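Local coordinates for protein transketolase (PDB 3L84) that belongs to the transketolase family of thiamine diphosphate-dependent enzymes, with three successive domains in each chain of a two-chain assembly, at residues I242-G245 / L249-S252. Residues are numbered along the deposited sequence; the frame is centred on the assembly and turned at random.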
loop_
_atom_site.group_PDB
_atom_site.type_symbol
_atom_site.label_atom_id
_atom_site.label_comp_id
_atom_site.label_asym_id
_atom_site.label_seq_id
_atom_site.Cartn_x
_atom_site.Cartn_y
_atom_site.Cartn_z
ATOM N N ILE A 242 -15.925 -18.910 17.860
ATOM C CA ILE A 242 -14.880 -18.142 18.516
ATOM C C ILE A 242 -15.033 -18.346 20.036
ATOM O O ILE A 242 -16.128 -18.463 20.555
ATOM C CB ILE A 242 -14.879 -16.656 18.126
ATOM C CG1 ILE A 242 -13.530 -16.029 18.500
ATOM C CG2 ILE A 242 -16.063 -15.869 18.729
ATOM C CD1 ILE A 242 -13.378 -14.588 18.016
ATOM N N ALA A 243 -13.896 -18.485 20.707
ATOM C CA ALA A 243 -13.879 -18.738 22.153
ATOM C C ALA A 243 -14.591 -20.047 22.525
ATOM O O ALA A 243 -15.160 -20.202 23.603
ATOM C CB ALA A 243 -14.434 -17.541 22.925
ATOM N N LYS A 244 -14.553 -21.002 21.611
ATOM C CA LYS A 244 -15.092 -22.345 21.899
ATOM C C LYS A 244 -14.557 -22.878 23.216
ATOM O O LYS A 244 -13.352 -22.872 23.455
ATOM C CB LYS A 244 -14.750 -23.315 20.771
ATOM C CG LYS A 244 -15.242 -24.765 20.969
ATOM C CD LYS A 244 -16.762 -24.922 20.826
ATOM C CE LYS A 244 -17.163 -26.361 20.901
ATOM N NZ LYS A 244 -18.651 -26.519 20.799
ATOM N N GLY A 245 -15.463 -23.256 24.103
ATOM C CA GLY A 245 -15.106 -23.758 25.423
ATOM C C GLY A 245 -15.260 -22.729 26.521
ATOM O O GLY A 245 -15.186 -23.092 27.718
ATOM N N LEU A 249 -18.790 -16.462 26.688
ATOM C CA LEU A 249 -18.048 -15.758 25.627
ATOM C C LEU A 249 -18.010 -16.499 24.302
ATOM O O LEU A 249 -17.509 -15.952 23.320
ATOM C CB LEU A 249 -16.630 -15.380 26.079
ATOM C CG LEU A 249 -16.607 -14.221 27.078
ATOM C CD1 LEU A 249 -15.183 -13.933 27.475
ATOM C CD2 LEU A 249 -17.253 -12.975 26.489
ATOM N N GLU A 250 -18.572 -17.708 24.233
ATOM C CA GLU A 250 -18.650 -18.405 22.958
ATOM C C GLU A 250 -19.396 -17.568 21.951
ATOM O O GLU A 250 -20.515 -17.099 22.207
ATOM C CB GLU A 250 -19.346 -19.755 23.066
ATOM C CG GLU A 250 -18.505 -20.842 23.682
ATOM C CD GLU A 250 -19.018 -22.258 23.437
ATOM O OE1 GLU A 250 -20.162 -22.471 22.926
ATOM O OE2 GLU A 250 -18.286 -23.194 23.797
ATOM N N GLY A 251 -18.799 -17.402 20.775
ATOM C CA GLY A 251 -19.446 -16.674 19.701
ATOM C C GLY A 251 -19.374 -15.172 19.860
ATOM O O GLY A 251 -19.910 -14.447 19.023
ATOM N N SER A 252 -18.728 -14.674 20.906
ATOM C CA SER A 252 -18.721 -13.233 21.158
ATOM C C SER A 252 -17.547 -12.536 20.484
ATOM O O SER A 252 -16.395 -12.911 20.684
ATOM C CB SER A 252 -18.629 -12.958 22.650
ATOM O OG SER A 252 -18.543 -11.551 22.876
HETATM O O HOH W 1 -18.988 -25.750 23.604
#
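Two hydrogen bonds join Ile242-Gly245 to Leu249-Ser252. One is purely backbone: Gly251 N gives its hydrogen almost straight to Ile242 O, at 2.9 Å and 174°. The other uses a side chain, for Glu250 OE2 accepts the hydrogen of Gly245 N at 2.8 Å. That N-H meets the anti side of the oxygen, 18° out of the carboxylate plane. Glutamate has the length this needs: CG is anti to its carbonyl carbon, beside the backbone N (chi1 -76°), and the chain then runs extended along the facing backbone, with CG 3.4 Å from Ala243 O. At Gly245 the backbone angles would press a CB against the preceding carbonyl oxygen, so glycine suits it.

Charge adds a looser link. Lys244 NZ stays 4.5 Å from Glu250 OE2, too far for a salt bridge, and a water bridges them, accepting from the lysine and donating to OE2. The same carboxylate oxygen thus takes two hydrogens, which probably favours its ionised form.

Both segments belong to the long loop between strand 234-239 and helix 262-272, within the family's thiamine diphosphate-binding domain, where the chain doubles back on itself. Leu249 to Ser252 form a type II beta turn, closed by Ser252 N on Leu249 O; Gly251 takes the positive phi at its third position that glycine readily adopts.

Apolar contact is modest: Ala243 CB lies 4.4 Å from Leu249 CB. Methyls also touch backbone oxygens: Ala243 CB, pointing at the turn, is 3.5 Å from Leu249 O, a closeness that suits a small side chain, and Ile242 CG2 is 3.6 Å from Ser252 O.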